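Local structure of cell cycle serine/threonine-protein kinase CDC5/MSD2 (6MF4) at residues S49-K54 with L200-R205; M97-W102 with F212-G217; N126-L131 with F139-Y144. The protein acts as a Polo-like serine/threonine kinase of budding yeast, required for the cell cycle and involved in mitotic exit, the part described here being its substrate-recognising C-terminal polo-box domain. All coordinates share one frame; numbering follows the deposited sequence.

The three contacts mark how two polo boxes and an N-terminal cap are assembled. Along the chain the segments come as 49-54, 97-102, 126-131, 139-144, 200-205 and 212-217, so contacts 1 and 2 interlock while contact 3 is nested inside both. Contact 1 adds strand 49-50 to the sheet of polo box 2. Its centre is about 12 Å from that of contact 2, and the Arg202-Glu213 salt bridge links the two across neighbouring strands 200-205 and 209-214. Contact 2 joins this sheet to that of polo box 1, which also holds contact 3, about 15 Å from contact 2 and 14 Å from contact 1, centre to centre. Cap and boxes thus form one unit.

Contact 1: S49-K54 with L200-R205; sequences STNVIK and LRRYTR
Strand 49-50 pairs with strand 200-205 as one edge strand of the polo box 2 sheet, Ser49 facing Arg205 and Thr50 facing Thr204. The pairing is antiparallel. In the hydrogen-bonded pair, Arg205 N donates to Ser49 O at 2.9 Å and nearly straight (170° at the hydrogen). The non-hydrogen-bonded pair brings Thr50 CA within 4.4 Å of Thr204 CA, and the two threonine side chains lie side by side, pointing the same way. With OG1 anti to its own backbone N (chi1 -176°), Thr50 swings its hydroxyl across to donate to Tyr203 O at 2.7 Å, while Thr204 OG1 has a partner in Lys283.

At Asn51 the backbone leaves the sheet and the side chain takes over its bonding. The carboxamide uses both ends: OD1 accepts from Tyr203 N at 2.9 Å, with the donor tilted from the carbonyl plane, and ND2 donates to Arg201 O at 3.2 Å, that oxygen lying only 15° out of the amide plane. Two bonds of opposite sense fix the rotation of this group. The Tyr203 ring packs beside it: CE2 is 3.7 Å from Asn51 CB, and Asn51 N, which has no polar partner, sits over one ring face, offset toward the rim. Phe111 stacks on the same tyrosine.

Farther on, Ile53 CD1 comes 3.6 Å from Arg201 O, and the same side chain touches Leu59 and Leu62 of helix 56-82. Arg201 and Arg202 both face Glu213 in a classic beta bulge, so strand 200-205 is irregular just where the asparagine replaces a backbone partner. A short edge strand leading into a long helix is consistent with the polo cap of Polo-like kinases, whose helix and linker pack against the second polo box.

Contact 2: M97-W102 with F212-G217; sequences MIVTKW and FELSDG
The junction between the two polo boxes is filled here mainly by apolar side chains, with Phe212 of polo box 2 pointing its ring edge at the face of Trp102 of polo box 1. The pair is a T-shaped (edge-to-face) stack: the Phe212 ring and the five-membered ring of Trp102 have centroids 5.0 Å apart and planes at 69°. Phe212 CZ makes the touch, 3.6 Å from Trp102 CD1, standing above the indole toward its rim. Trp102 CG lies between its backbone N and carbonyl carbon (chi1 65°), which starts the indole toward that tip.

Val99 meets the same phenyl from another direction. Its CG2 methyl lies over one face of the ring, 4.1 Å from Phe212 CG, and the two side chains cross at about a right angle. The axes of strands 99-102 and 212-214 come no nearer than 10.6 Å and run at 125° to each other, too far apart for backbone pairing; this is packing between two separate antiparallel sheets, the face-to-face pairing of polo boxes found in Polo-like kinases, where phosphopeptides bind along the groove between the boxes. A classic bulge, in which Thr100 and Lys101 both face Gln114, shifts the phase of the first strand, and accordingly Val99 and Trp102, three residues apart, both point toward polo box 2.

Leu214 continues the apolar seam. Its CD2 is 4.1 Å from Val99 CG2, and its CD1 lies 3.5 Å from Met97 O, a buried carbonyl oxygen without a polar partner. Strand 209-214 then ends in a type I turn closed by Gly217 N to Leu214 O at 3.0 Å. From this turn Asp216 sets OD2 4.1 Å from Met97 CB, while its OD1 accepts from Thr218 N.

Contact 3: N126-L131 with F139-Y144; sequences NGTTVL and FWYISY
Thr129 and Ile142 exchange two backbone hydrogen bonds, Thr129 N to Ile142 O at 2.9 Å and Ile142 N to Thr129 O at 2.7 Å. Leu131 and Trp140 repeat the pattern, the two hydrogen-bonded pairs of an antiparallel hairpin whose strands run at 163°. Between them Val130 and Tyr141 form the non-hydrogen-bonded pair, Val130 CG2 4.0 Å from Tyr141 CD1 at the ring edge, while Val130 CG1 lies 3.7 Å from Phe139 CD2.

With CG anti to its backbone N (chi1 177°), Tyr141 starts its ring toward Thr128, and the two side chains cross obliquely. Tyr141 OH lies 3.5 Å from Thr128 CG2. A water joins Tyr141 OH, at 2.9 Å, to Thr128 OG1 and Asn126 ND2. Asn126 OD1 accepts twice from Thr128: from OG1, on a lone pair, and from N, 3.1 Å away above the carbonyl plane; the second bond makes an Asx turn. An alanine at Tyr141 would probably leave this water without its link to strand 138-145 and open a gap beside Thr128 CG2.

Trp140 looks the other way, beside the zinc site: its ring meets His154 and His194, both ligands, edge-to-face. Trp140 NE1 donates to Asp197 OD2, which would probably help orient that zinc-binding carboxylate.

Contact 1: S49-K54 with L200-R205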
loop_
_atom_site.group_PDB
_atom_site.type_symbol
_atom_site.label_atom_id
_atom_site.label_comp_id
_atom_site.label_asym_id
_atom_site.label_seq_id
_atom_site.Cartn_x
_atom_site.Cartn_y
_atom_site.Cartn_z
ATOM N N SER A 49 -10.360 -12.761 1.375
ATOM C CA SER A 49 -11.022 -11.737 0.578
ATOM C C SER A 49 -10.031 -10.762 -0.050
ATOM O O SER A 49 -8.874 -10.666 0.361
ATOM C CB SER A 49 -12.021 -10.967 1.436
ATOM O OG SER A 49 -11.349 -10.141 2.367
ATOM N N THR A 50 -10.521 -10.024 -1.039
ATOM C CA THR A 50 -9.717 -9.084 -1.805
ATOM C C THR A 50 -10.689 -8.272 -2.646
ATOM O O THR A 50 -11.793 -8.741 -2.922
ATOM C CB THR A 50 -8.681 -9.806 -2.702
ATOM O OG1 THR A 50 -7.848 -8.845 -3.358
ATOM C CG2 THR A 50 -9.380 -10.676 -3.751
ATOM N N ASN A 51 -10.314 -7.058 -3.039
ATOM C CA ASN A 51 -11.208 -6.257 -3.869
ATOM C C ASN A 51 -11.171 -6.718 -5.324
ATOM O O ASN A 51 -10.122 -7.104 -5.841
ATOM C CB ASN A 51 -10.866 -4.767 -3.778
ATOM C CG ASN A 51 -9.429 -4.466 -4.153
ATOM O OD1 ASN A 51 -8.495 -5.039 -3.592
ATOM N ND2 ASN A 51 -9.246 -3.548 -5.097
ATOM N N VAL A 52 -12.331 -6.687 -5.972
ATOM C CA VAL A 52 -12.446 -7.118 -7.360
ATOM C C VAL A 52 -11.947 -6.037 -8.307
ATOM O O VAL A 52 -12.419 -4.904 -8.275
ATOM C CB VAL A 52 -13.903 -7.470 -7.731
ATOM C CG1 VAL A 52 -13.986 -7.958 -9.179
ATOM C CG2 VAL A 52 -14.456 -8.522 -6.782
ATOM N N ILE A 53 -10.995 -6.406 -9.157
ATOM C CA ILE A 53 -10.460 -5.509 -10.173
ATOM C C ILE A 53 -11.017 -5.953 -11.522
ATOM O O ILE A 53 -10.793 -7.088 -11.944
ATOM C CB ILE A 53 -8.912 -5.527 -10.202
ATOM C CG1 ILE A 53 -8.329 -5.254 -8.802
ATOM C CG2 ILE A 53 -8.378 -4.541 -11.250
ATOM C CD1 ILE A 53 -7.891 -3.830 -8.546
ATOM N N LYS A 54 -11.739 -5.062 -12.194
ATOM C CA LYS A 54 -12.442 -5.413 -13.429
ATOM C C LYS A 54 -11.626 -5.074 -14.677
ATOM O O LYS A 54 -12.013 -5.422 -15.794
ATOM C CB LYS A 54 -13.785 -4.706 -13.478
ATOM N N LEU A 200 -4.949 3.347 -2.318
ATOM C CA LEU A 200 -4.879 1.896 -2.228
ATOM C C LEU A 200 -5.439 1.255 -3.491
ATOM O O LEU A 200 -6.610 1.427 -3.808
ATOM C CB LEU A 200 -5.653 1.409 -1.006
ATOM C CG LEU A 200 -5.718 -0.098 -0.775
ATOM C CD1 LEU A 200 -4.334 -0.626 -0.462
ATOM C CD2 LEU A 200 -6.694 -0.412 0.350
ATOM N N ARG A 201 -4.601 0.522 -4.213
ATOM C CA ARG A 201 -5.035 -0.127 -5.446
ATOM C C ARG A 201 -5.680 -1.480 -5.181
ATOM O O ARG A 201 -6.678 -1.837 -5.806
ATOM C CB ARG A 201 -3.863 -0.325 -6.395
ATOM C CG ARG A 201 -3.282 0.940 -6.976
ATOM C CD ARG A 201 -1.963 0.604 -7.654
ATOM N NE ARG A 201 -1.617 1.565 -8.684
ATOM C CZ ARG A 201 -0.479 1.552 -9.366
ATOM N NH1 ARG A 201 0.446 0.631 -9.123
ATOM N NH2 ARG A 201 -0.262 2.478 -10.287
ATOM N N ARG A 202 -5.085 -2.245 -4.273
ATOM C CA ARG A 202 -5.578 -3.581 -3.976
ATOM C C ARG A 202 -5.205 -3.970 -2.558
ATOM O O ARG A 202 -4.111 -3.657 -2.086
ATOM C CB ARG A 202 -5.017 -4.600 -4.976
ATOM C CG ARG A 202 -5.518 -6.030 -4.765
ATOM C CD ARG A 202 -5.248 -6.916 -5.975
ATOM N NE ARG A 202 -3.823 -7.069 -6.252
ATOM C CZ ARG A 202 -3.328 -7.604 -7.363
ATOM N NH1 ARG A 202 -4.141 -8.029 -8.323
ATOM N NH2 ARG A 202 -2.014 -7.694 -7.526
ATOM N N TYR A 203 -6.138 -4.621 -1.873
ATOM C CA TYR A 203 -5.846 -5.247 -0.592
ATOM C C TYR A 203 -6.193 -6.722 -0.678
ATOM O O TYR A 203 -7.069 -7.116 -1.446
ATOM C CB TYR A 203 -6.620 -4.588 0.545
ATOM C CG TYR A 203 -8.106 -4.846 0.495
ATOM C CD1 TYR A 203 -8.656 -5.983 1.076
ATOM C CD2 TYR A 203 -8.960 -3.955 -0.135
ATOM C CE1 TYR A 203 -10.011 -6.225 1.027
ATOM C CE2 TYR A 203 -10.321 -4.185 -0.184
ATOM C CZ TYR A 203 -10.839 -5.323 0.399
ATOM O OH TYR A 203 -12.194 -5.561 0.349
ATOM N N THR A 204 -5.490 -7.531 0.103
ATOM C CA THR A 204 -5.792 -8.951 0.201
ATOM C C THR A 204 -5.657 -9.390 1.642
ATOM O O THR A 204 -4.638 -9.135 2.286
ATOM C CB THR A 204 -4.867 -9.805 -0.673
ATOM O OG1 THR A 204 -4.857 -9.292 -2.009
ATOM C CG2 THR A 204 -5.338 -11.264 -0.681
ATOM N N ARG A 205 -6.697 -10.047 2.138
ATOM C CA ARG A 205 -6.697 -10.586 3.485
ATOM C C ARG A 205 -6.345 -12.061 3.502
ATOM O O ARG A 205 -7.006 -12.872 2.855
ATOM C CB ARG A 205 -8.060 -10.387 4.131
ATOM C CG ARG A 205 -8.292 -8.975 4.598
ATOM C CD ARG A 205 -8.816 -8.945 6.021
ATOM N NE ARG A 205 -10.238 -8.651 6.032
ATOM C CZ ARG A 205 -11.017 -8.743 7.101
ATOM N NH1 ARG A 205 -10.521 -9.143 8.268
ATOM N NH2 ARG A 205 -12.299 -8.438 6.991
HETATM O O HOH W 1 -12.550 -8.028 2.197
#

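Contact 2: M97-W102 with F212-G217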
loop_
_atom_site.group_PDB
_atom_site.type_symbol
_atom_site.label_atom_id
_atom_site.label_comp_id
_atom_site.label_asym_id
_atom_site.label_seq_id
_atom_site.Cartn_x
_atom_site.Cartn_y
_atom_site.Cartn_z
ATOM N N MET A 97 4.777 5.957 2.394
ATOM C CA MET A 97 3.378 6.066 2.766
ATOM C C MET A 97 2.960 4.778 3.453
ATOM O O MET A 97 3.346 3.698 3.006
ATOM C CB MET A 97 2.517 6.294 1.524
ATOM C CG MET A 97 1.096 6.728 1.810
ATOM S SD MET A 97 0.982 8.294 2.689
ATOM C CE MET A 97 2.282 9.252 1.903
ATOM N N ILE A 98 2.180 4.871 4.525
ATOM C CA ILE A 98 1.650 3.661 5.153
ATOM C C ILE A 98 0.173 3.807 5.484
ATOM O O ILE A 98 -0.344 4.912 5.649
ATOM C CB ILE A 98 2.423 3.272 6.444
ATOM C CG1 ILE A 98 2.192 4.281 7.568
ATOM C CG2 ILE A 98 3.917 3.110 6.150
ATOM C CD1 ILE A 98 2.733 3.814 8.903
ATOM N N VAL A 99 -0.495 2.664 5.550
ATOM C CA VAL A 99 -1.868 2.581 6.009
ATOM C C VAL A 99 -1.858 2.494 7.528
ATOM O O VAL A 99 -1.257 1.581 8.089
ATOM C CB VAL A 99 -2.581 1.355 5.411
ATOM C CG1 VAL A 99 -3.997 1.229 5.954
ATOM C CG2 VAL A 99 -2.590 1.448 3.900
ATOM N N THR A 100 -2.512 3.446 8.185
ATOM C CA THR A 100 -2.485 3.532 9.644
ATOM C C THR A 100 -3.761 2.981 10.266
ATOM O O THR A 100 -3.802 2.682 11.458
ATOM C CB THR A 100 -2.298 4.983 10.109
ATOM O OG1 THR A 100 -3.370 5.788 9.604
ATOM C CG2 THR A 100 -0.973 5.533 9.604
ATOM N N LYS A 101 -4.794 2.849 9.441
ATOM C CA LYS A 101 -6.108 2.434 9.902
ATOM C C LYS A 101 -6.902 1.867 8.732
ATOM O O LYS A 101 -6.820 2.389 7.625
ATOM C CB LYS A 101 -6.839 3.628 10.515
ATOM C CG LYS A 101 -7.295 3.447 11.942
ATOM N N TRP A 102 -7.671 0.810 8.968
ATOM C CA TRP A 102 -8.524 0.262 7.916
ATOM C C TRP A 102 -9.703 -0.484 8.518
ATOM O O TRP A 102 -9.655 -0.926 9.665
ATOM C CB TRP A 102 -7.720 -0.655 6.984
ATOM C CG TRP A 102 -7.187 -1.887 7.635
ATOM C CD1 TRP A 102 -6.037 -2.002 8.365
ATOM C CD2 TRP A 102 -7.781 -3.190 7.611
ATOM N NE1 TRP A 102 -5.884 -3.294 8.800
ATOM C CE2 TRP A 102 -6.939 -4.045 8.350
ATOM C CE3 TRP A 102 -8.942 -3.716 7.036
ATOM C CZ2 TRP A 102 -7.222 -5.396 8.530
ATOM C CZ3 TRP A 102 -9.219 -5.056 7.213
ATOM C CH2 TRP A 102 -8.363 -5.881 7.955
ATOM N N PHE A 212 -1.419 -4.752 1.569
ATOM C CA PHE A 212 -1.858 -3.532 0.898
ATOM C C PHE A 212 -0.906 -3.185 -0.236
ATOM O O PHE A 212 0.313 -3.160 -0.052
ATOM C CB PHE A 212 -1.939 -2.358 1.879
ATOM C CG PHE A 212 -2.859 -2.592 3.045
ATOM C CD1 PHE A 212 -4.232 -2.599 2.872
ATOM C CD2 PHE A 212 -2.350 -2.790 4.317
ATOM C CE1 PHE A 212 -5.079 -2.808 3.945
ATOM C CE2 PHE A 212 -3.195 -2.993 5.395
ATOM C CZ PHE A 212 -4.560 -2.998 5.208
ATOM N N GLU A 213 -1.473 -2.912 -1.404
ATOM C CA GLU A 213 -0.708 -2.505 -2.577
ATOM C C GLU A 213 -1.038 -1.048 -2.897
ATOM O O GLU A 213 -2.122 -0.744 -3.390
ATOM C CB GLU A 213 -1.018 -3.428 -3.760
ATOM C CG GLU A 213 -0.753 -4.892 -3.442
ATOM C CD GLU A 213 -1.169 -5.844 -4.548
ATOM O OE1 GLU A 213 -0.659 -5.723 -5.683
ATOM O OE2 GLU A 213 -2.005 -6.729 -4.272
ATOM N N LEU A 214 -0.108 -0.151 -2.576
ATOM C CA LEU A 214 -0.322 1.287 -2.745
ATOM C C LEU A 214 0.125 1.758 -4.118
ATOM O O LEU A 214 0.962 1.127 -4.764
ATOM C CB LEU A 214 0.419 2.071 -1.662
ATOM C CG LEU A 214 0.063 1.719 -0.215
ATOM C CD1 LEU A 214 0.850 2.588 0.751
ATOM C CD2 LEU A 214 -1.432 1.857 0.036
ATOM N N SER A 215 -0.425 2.889 -4.547
ATOM C CA SER A 215 -0.280 3.336 -5.925
ATOM C C SER A 215 1.122 3.828 -6.276
ATOM O O SER A 215 1.415 4.045 -7.452
ATOM C CB SER A 215 -1.298 4.443 -6.217
ATOM O OG SER A 215 -1.093 5.562 -5.373
ATOM N N ASP A 216 1.982 4.010 -5.278
ATOM C CA ASP A 216 3.364 4.414 -5.542
ATOM C C ASP A 216 4.305 3.211 -5.611
ATOM O O ASP A 216 5.513 3.374 -5.769
ATOM C CB ASP A 216 3.855 5.404 -4.480
ATOM C CG ASP A 216 3.819 4.833 -3.073
ATOM O OD1 ASP A 216 3.311 3.710 -2.886
ATOM O OD2 ASP A 216 4.290 5.525 -2.146
ATOM N N GLY A 217 3.749 2.007 -5.495
ATOM C CA GLY A 217 4.537 0.788 -5.603
ATOM C C GLY A 217 4.966 0.220 -4.264
ATOM O O GLY A 217 5.675 -0.787 -4.207
#

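Contact 3: N126-L131 with F139-Y144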
loop_
_atom_site.group_PDB
_atom_site.type_symbol
_atom_site.label_atom_id
_atom_site.label_comp_id
_atom_site.label_asym_id
_atom_site.label_seq_id
_atom_site.Cartn_x
_atom_site.Cartn_y
_atom_site.Cartn_z
ATOM N N ASN A 126 -17.693 -1.071 -6.755
ATOM C CA ASN A 126 -17.507 -1.112 -8.206
ATOM C C ASN A 126 -16.056 -0.838 -8.602
ATOM O O ASN A 126 -15.731 -0.741 -9.783
ATOM C CB ASN A 126 -18.441 -0.117 -8.900
ATOM C CG ASN A 126 -18.058 1.332 -8.652
ATOM O OD1 ASN A 126 -17.227 1.639 -7.791
ATOM N ND2 ASN A 126 -18.679 2.236 -9.403
ATOM N N GLY A 127 -15.189 -0.704 -7.604
ATOM C CA GLY A 127 -13.763 -0.582 -7.842
ATOM C C GLY A 127 -13.248 0.843 -7.910
ATOM O O GLY A 127 -12.041 1.053 -8.032
ATOM N N THR A 128 -14.149 1.820 -7.843
ATOM C CA THR A 128 -13.735 3.218 -7.832
ATOM C C THR A 128 -13.369 3.652 -6.413
ATOM O O THR A 128 -13.745 3.003 -5.433
ATOM C CB THR A 128 -14.832 4.156 -8.394
ATOM O OG1 THR A 128 -15.993 4.111 -7.555
ATOM C CG2 THR A 128 -15.206 3.755 -9.832
ATOM N N THR A 129 -12.627 4.750 -6.319
ATOM C CA THR A 129 -12.160 5.267 -5.041
ATOM C C THR A 129 -12.422 6.764 -4.916
ATOM O O THR A 129 -12.286 7.506 -5.890
ATOM C CB THR A 129 -10.648 5.016 -4.857
ATOM O OG1 THR A 129 -10.404 3.611 -4.725
ATOM C CG2 THR A 129 -10.109 5.741 -3.617
ATOM N N VAL A 130 -12.815 7.192 -3.719
ATOM C CA VAL A 130 -12.703 8.594 -3.338
ATOM C C VAL A 130 -11.602 8.687 -2.297
ATOM O O VAL A 130 -11.640 7.998 -1.273
ATOM C CB VAL A 130 -14.015 9.179 -2.776
ATOM C CG1 VAL A 130 -13.773 10.557 -2.155
ATOM C CG2 VAL A 130 -15.057 9.286 -3.867
ATOM N N LEU A 131 -10.607 9.517 -2.589
ATOM C CA LEU A 131 -9.533 9.801 -1.657
ATOM C C LEU A 131 -9.738 11.208 -1.104
ATOM O O LEU A 131 -9.524 12.196 -1.797
ATOM C CB LEU A 131 -8.167 9.668 -2.335
ATOM C CG LEU A 131 -6.955 9.830 -1.414
ATOM C CD1 LEU A 131 -6.854 8.664 -0.438
ATOM C CD2 LEU A 131 -5.675 9.969 -2.226
ATOM N N PHE A 139 -10.734 16.428 -2.650
ATOM C CA PHE A 139 -10.723 14.980 -2.823
ATOM C C PHE A 139 -10.473 14.605 -4.276
ATOM O O PHE A 139 -10.692 15.404 -5.190
ATOM C CB PHE A 139 -12.033 14.348 -2.313
ATOM C CG PHE A 139 -13.238 14.612 -3.178
ATOM C CD1 PHE A 139 -14.025 15.735 -2.973
ATOM C CD2 PHE A 139 -13.609 13.716 -4.168
ATOM C CE1 PHE A 139 -15.151 15.967 -3.751
ATOM C CE2 PHE A 139 -14.730 13.943 -4.950
ATOM C CZ PHE A 139 -15.496 15.078 -4.747
ATOM N N TRP A 140 -9.972 13.386 -4.458
ATOM C CA TRP A 140 -9.838 12.758 -5.765
ATOM C C TRP A 140 -10.929 11.723 -5.966
ATOM O O TRP A 140 -11.202 10.935 -5.065
ATOM C CB TRP A 140 -8.490 12.052 -5.916
ATOM C CG TRP A 140 -7.289 12.918 -5.884
ATOM C CD1 TRP A 140 -6.453 13.121 -4.825
ATOM C CD2 TRP A 140 -6.760 13.686 -6.968
ATOM N NE1 TRP A 140 -5.436 13.971 -5.182
ATOM C CE2 TRP A 140 -5.602 14.336 -6.492
ATOM C CE3 TRP A 140 -7.149 13.889 -8.295
ATOM C CZ2 TRP A 140 -4.833 15.175 -7.295
ATOM C CZ3 TRP A 140 -6.381 14.722 -9.094
ATOM C CH2 TRP A 140 -5.235 15.353 -8.591
ATOM N N TYR A 141 -11.542 11.724 -7.146
ATOM C CA TYR A 141 -12.374 10.606 -7.580
ATOM C C TYR A 141 -11.571 9.774 -8.569
ATOM O O TYR A 141 -11.164 10.267 -9.621
ATOM C CB TYR A 141 -13.677 11.084 -8.213
ATOM C CG TYR A 141 -14.523 9.945 -8.743
ATOM C CD1 TYR A 141 -15.023 8.974 -7.889
ATOM C CD2 TYR A 141 -14.816 9.841 -10.095
ATOM C CE1 TYR A 141 -15.794 7.928 -8.368
ATOM C CE2 TYR A 141 -15.588 8.802 -10.583
ATOM C CZ TYR A 141 -16.072 7.850 -9.715
ATOM O OH TYR A 141 -16.839 6.812 -10.191
ATOM N N ILE A 142 -11.333 8.517 -8.212
ATOM C CA ILE A 142 -10.471 7.637 -8.989
ATOM C C ILE A 142 -11.288 6.518 -9.621
ATOM O O ILE A 142 -11.977 5.770 -8.929
ATOM C CB ILE A 142 -9.361 7.035 -8.119
ATOM C CG1 ILE A 142 -8.548 8.152 -7.463
ATOM C CG2 ILE A 142 -8.444 6.161 -8.957
ATOM C CD1 ILE A 142 -7.778 7.721 -6.255
ATOM N N SER A 143 -11.200 6.411 -10.942
ATOM C CA SER A 143 -11.976 5.433 -11.693
ATOM C C SER A 143 -11.111 4.749 -12.739
ATOM O O SER A 143 -9.945 5.100 -12.919
ATOM C CB SER A 143 -13.169 6.110 -12.359
ATOM O OG SER A 143 -12.729 7.173 -13.182
ATOM N N TYR A 144 -11.687 3.777 -13.437
ATOM C CA TYR A 144 -10.933 3.014 -14.421
ATOM C C TYR A 144 -10.766 3.779 -15.727
ATOM O O TYR A 144 -11.597 4.607 -16.098
ATOM C CB TYR A 144 -11.606 1.667 -14.689
ATOM C CG TYR A 144 -11.473 0.680 -13.550
ATOM C CD1 TYR A 144 -10.250 0.467 -12.920
ATOM C CD2 TYR A 144 -12.572 -0.036 -13.099
ATOM C CE1 TYR A 144 -10.131 -0.435 -11.875
ATOM C CE2 TYR A 144 -12.464 -0.935 -12.056
ATOM C CZ TYR A 144 -11.245 -1.131 -11.448
ATOM O OH TYR A 144 -11.150 -2.036 -10.416
HETATM O O HOH W 2 -18.619 5.130 -8.607
HETATM O O HOH W 3 -10.462 -1.052 -8.273
#